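Local coordinates for restriction endonuclease THAI (Thermoplasma acidophilum, PDB 3NDH), which is a restriction endonuclease of the PDDEXK clan that recognises specific double-stranded DNA, intercalating into it, and cuts it, at residues Arg35-Met40 with Arg64-Leu69. Residues are numbered along the deposited sequence; the frame is centred on the assembly and turned at random.
Sequences RRLPYM and RIISSL
Ile65 enters the interface with its two branches split by the first torsion: CG2 stands anti to the backbone N, while CG1 lies beside that N and, with chi2 near trans (161°), carries CD1 outward to Met40. On the other helix Leu37 has CG anti to its own N (chi1 -166°), which turns CG beside the carbonyl carbon, and the second torsion then lets CD1 reach the facing helix. Leu37 CD1 thereby meets Ile65 CG2 at 3.9 Å and Ile66 CD1 at 4.1 Å, crossing the Ile66 side chain at about a right angle. Met40 touches with CB as well as SD; in one of its two modelled conformers Met40 SD comes within 4.0 Å of Ile65 CG2, and the backbone O of Met40 lies 3.5 Å from Ile65 CD1. Helix 27-46 and helix 58-74 thus illustrate how two roughly antiparallel helices, with local axes at 148° and 11.5 Å apart, can be joined by a few apolar branches. In this PDDEXK-clan enzyme the pair packs against the central mixed sheet, where Val139 touches both Leu37 and Ile66. Were Ile65 cut back to an alanine, Leu37 CD1 and Met40 SD would probably lose the methyl they share, and a gap would be likely to open beside the Met40 carbonyl. The second subunit closes another side: its Trp222 packs on Met40 and hydrogen-bonds through NE1 to the backbone O of Ile65. In the same helix as Ile65, Ser68 N and Ser68 OG both donate to Arg64 O, from opposite faces of its plane.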
ATOM      1  N   ARG A  35     -11.515 -23.212  -6.151  0.50 14.03           N
ATOM      2  CA  ARG A  35     -12.464 -22.628  -7.086  0.50 14.30           C
ATOM      3  C   ARG A  35     -12.487 -21.096  -7.081  0.50 13.79           C
ATOM      4  O   ARG A  35     -12.694 -20.491  -8.133  0.50 15.08           O
ATOM      5  CB  ARG A  35     -13.869 -23.165  -6.813  0.50 15.09           C
ATOM      6  CG  ARG A  35     -14.037 -24.633  -7.121  0.50 17.68           C
ATOM      7  CD  ARG A  35     -15.503 -25.051  -7.071  0.50 18.21           C
ATOM      8  NE  ARG A  35     -16.077 -24.898  -5.731  0.50 20.09           N
ATOM      9  CZ  ARG A  35     -16.888 -23.912  -5.338  0.50 21.48           C
ATOM     10  NH1 ARG A  35     -17.263 -22.956  -6.183  0.50 21.69           N
ATOM     11  NH2 ARG A  35     -17.334 -23.892  -4.085  0.50 21.82           N
ATOM     12  N   ARG A  36     -12.291 -20.475  -5.919  1.00 13.04           N
ATOM     13  CA  ARG A  36     -12.543 -19.031  -5.774  1.00 12.04           C
ATOM     14  C   ARG A  36     -11.383 -18.136  -5.364  1.00 11.46           C
ATOM     15  O   ARG A  36     -11.502 -16.920  -5.510  1.00 12.20           O
ATOM     16  CB  ARG A  36     -13.708 -18.796  -4.794  1.00 11.97           C
ATOM     17  CG  ARG A  36     -15.004 -19.491  -5.147  1.00 12.70           C
ATOM     18  CD  ARG A  36     -15.538 -19.081  -6.477  1.00 14.52           C
ATOM     19  NE  ARG A  36     -16.932 -19.462  -6.648  1.00 14.74           N
ATOM     20  CZ  ARG A  36     -17.618 -19.299  -7.771  1.00 16.71           C
ATOM     21  NH1 ARG A  36     -17.039 -18.825  -8.864  1.00 19.27           N
ATOM     22  NH2 ARG A  36     -18.908 -19.645  -7.814  1.00 17.58           N
ATOM     23  N   LEU A  37     -10.288 -18.677  -4.825  1.00 11.60           N
ATOM     24  CA  LEU A  37      -9.203 -17.778  -4.449  1.00 11.49           C
ATOM     25  C   LEU A  37      -8.689 -16.963  -5.640  1.00 11.15           C
ATOM     26  O   LEU A  37      -8.417 -15.778  -5.488  1.00 10.93           O
ATOM     27  CB  LEU A  37      -8.052 -18.472  -3.718  1.00 12.38           C
ATOM     28  CG  LEU A  37      -7.078 -17.523  -3.026  1.00 11.98           C
ATOM     29  CD1 LEU A  37      -7.742 -16.687  -1.907  1.00 13.81           C
ATOM     30  CD2 LEU A  37      -5.872 -18.271  -2.479  1.00 14.09           C
ATOM     31  N   PRO A  38      -8.540 -17.567  -6.827  1.00 11.10           N
ATOM     32  CA  PRO A  38      -8.130 -16.723  -7.958  1.00 11.34           C
ATOM     33  C   PRO A  38      -9.054 -15.531  -8.231  1.00 11.31           C
ATOM     34  O   PRO A  38      -8.573 -14.404  -8.398  1.00 11.42           O
ATOM     35  CB  PRO A  38      -8.071 -17.718  -9.123  1.00 11.85           C
ATOM     36  CG  PRO A  38      -7.796 -19.023  -8.465  1.00 11.57           C
ATOM     37  CD  PRO A  38      -8.621 -18.984  -7.209  1.00 12.01           C
ATOM     38  N   TYR A  39     -10.367 -15.762  -8.250  1.00 11.90           N
ATOM     39  CA  TYR A  39     -11.337 -14.691  -8.437  1.00 12.01           C
ATOM     40  C   TYR A  39     -11.180 -13.575  -7.398  1.00 11.49           C
ATOM     41  O   TYR A  39     -11.111 -12.390  -7.742  1.00 11.17           O
ATOM     42  CB  TYR A  39     -12.767 -15.254  -8.449  1.00 12.77           C
ATOM     43  CG  TYR A  39     -13.856 -14.197  -8.443  1.00 14.15           C
ATOM     44  CD1 TYR A  39     -14.098 -13.408  -9.555  1.00 16.44           C
ATOM     45  CD2 TYR A  39     -14.583 -13.942  -7.294  1.00 14.36           C
ATOM     46  CE1 TYR A  39     -15.087 -12.399  -9.519  1.00 16.85           C
ATOM     47  CE2 TYR A  39     -15.578 -12.971  -7.255  1.00 15.69           C
ATOM     48  CZ  TYR A  39     -15.832 -12.221  -8.360  1.00 16.26           C
ATOM     49  OH  TYR A  39     -16.818 -11.245  -8.318  1.00 20.24           O
ATOM     50  N   MET A  40     -11.100 -13.959  -6.130  0.50 11.42           N
ATOM     51  CA  MET A  40     -10.962 -12.977  -5.053  0.50 11.62           C
ATOM     52  C   MET A  40      -9.668 -12.184  -5.207  0.50 11.19           C
ATOM     53  O   MET A  40      -9.648 -10.960  -5.050  0.50 11.24           O
ATOM     54  CB  MET A  40     -10.987 -13.652  -3.686  0.50 12.27           C
ATOM     55  CG  MET A  40     -12.262 -14.409  -3.431  0.50 14.21           C
ATOM     56  SD  MET A  40     -12.725 -14.354  -1.682  0.50 14.55           S
ATOM     57  CE  MET A  40     -13.914 -15.690  -1.716  0.50 14.69           C
ATOM     58  N   ARG A  64      -6.375  -9.349   3.809  1.00 12.15           N
ATOM     59  CA  ARG A  64      -7.758  -9.303   4.290  1.00 13.14           C
ATOM     60  C   ARG A  64      -8.555 -10.524   3.860  1.00 12.06           C
ATOM     61  O   ARG A  64      -9.343 -11.068   4.617  1.00 12.60           O
ATOM     62  CB  ARG A  64      -8.477  -8.044   3.801  1.00 15.09           C
ATOM     63  CG  ARG A  64      -8.050  -6.797   4.472  1.00 18.77           C
ATOM     64  CD  ARG A  64      -9.106  -5.708   4.314  1.00 22.68           C
ATOM     65  NE  ARG A  64      -8.510  -4.420   4.545  1.00 25.86           N
ATOM     66  CZ  ARG A  64      -8.654  -3.374   3.745  1.00 25.28           C
ATOM     67  NH1 ARG A  64      -9.438  -3.436   2.675  1.00 24.42           N
ATOM     68  NH2 ARG A  64      -8.039  -2.253   4.051  1.00 28.26           N
ATOM     69  N   ILE A  65      -8.347 -10.933   2.609  1.00 11.31           N
ATOM     70  CA  ILE A  65      -9.036 -12.081   2.038  1.00 10.81           C
ATOM     71  C   ILE A  65      -8.655 -13.358   2.792  1.00 11.08           C
ATOM     72  O   ILE A  65      -9.510 -14.208   3.097  1.00 11.45           O
ATOM     73  CB  ILE A  65      -8.747 -12.215   0.527  1.00 11.10           C
ATOM     74  CG1 ILE A  65      -9.440 -11.072  -0.218  1.00 11.94           C
ATOM     75  CG2 ILE A  65      -9.211 -13.555  -0.017  1.00 12.18           C
ATOM     76  CD1 ILE A  65      -8.921 -10.758  -1.633  1.00 14.22           C
ATOM     77  N   ILE A  66      -7.371 -13.517   3.104  1.00 11.12           N
ATOM     78  CA  ILE A  66      -6.928 -14.706   3.824  1.00 11.62           C
ATOM     79  C   ILE A  66      -7.416 -14.676   5.265  1.00 11.54           C
ATOM     80  O   ILE A  66      -7.896 -15.688   5.781  1.00 11.86           O
ATOM     81  CB  ILE A  66      -5.387 -14.872   3.739  1.00 11.64           C
ATOM     82  CG1 ILE A  66      -4.924 -15.058   2.281  1.00 11.58           C
ATOM     83  CG2 ILE A  66      -4.900 -16.019   4.616  1.00 12.98           C
ATOM     84  CD1 ILE A  66      -5.523 -16.281   1.574  1.00 12.93           C
ATOM     85  N   SER A  67      -7.327 -13.527   5.933  1.00 11.36           N
ATOM     86  CA  SER A  67      -7.891 -13.448   7.288  1.00 11.76           C
ATOM     87  C   SER A  67      -9.388 -13.772   7.309  1.00 11.87           C
ATOM     88  O   SER A  67      -9.895 -14.370   8.250  1.00 12.14           O
ATOM     89  CB  SER A  67      -7.666 -12.072   7.887  1.00 11.63           C
ATOM     90  OG  SER A  67      -6.269 -11.804   8.030  1.00 14.00           O
ATOM     91  N   SER A  68     -10.083 -13.350   6.262  1.00 11.78           N
ATOM     92  CA  SER A  68     -11.508 -13.607   6.126  1.00 12.43           C
ATOM     93  C   SER A  68     -11.825 -15.083   5.919  1.00 12.59           C
ATOM     94  O   SER A  68     -12.887 -15.565   6.356  1.00 12.63           O
ATOM     95  CB  SER A  68     -12.098 -12.768   5.007  1.00 12.21           C
ATOM     96  OG  SER A  68     -11.979 -11.388   5.320  1.00 12.26           O
ATOM     97  N   LEU A  69     -10.916 -15.822   5.284  1.00 12.87           N
ATOM     98  CA  LEU A  69     -11.063 -17.282   5.217  1.00 12.90           C
ATOM     99  C   LEU A  69     -11.021 -17.886   6.607  1.00 13.63           C
ATOM    100  O   LEU A  69     -11.779 -18.779   6.911  1.00 13.83           O
ATOM    101  CB  LEU A  69      -9.965 -17.882   4.323  1.00 13.12           C
ATOM    102  CG  LEU A  69     -10.020 -19.387   4.120  1.00 14.08           C
ATOM    103  CD1 LEU A  69     -11.228 -19.783   3.309  1.00 14.52           C
ATOM    104  CD2 LEU A  69      -8.709 -19.826   3.464  1.00 15.09           C
TER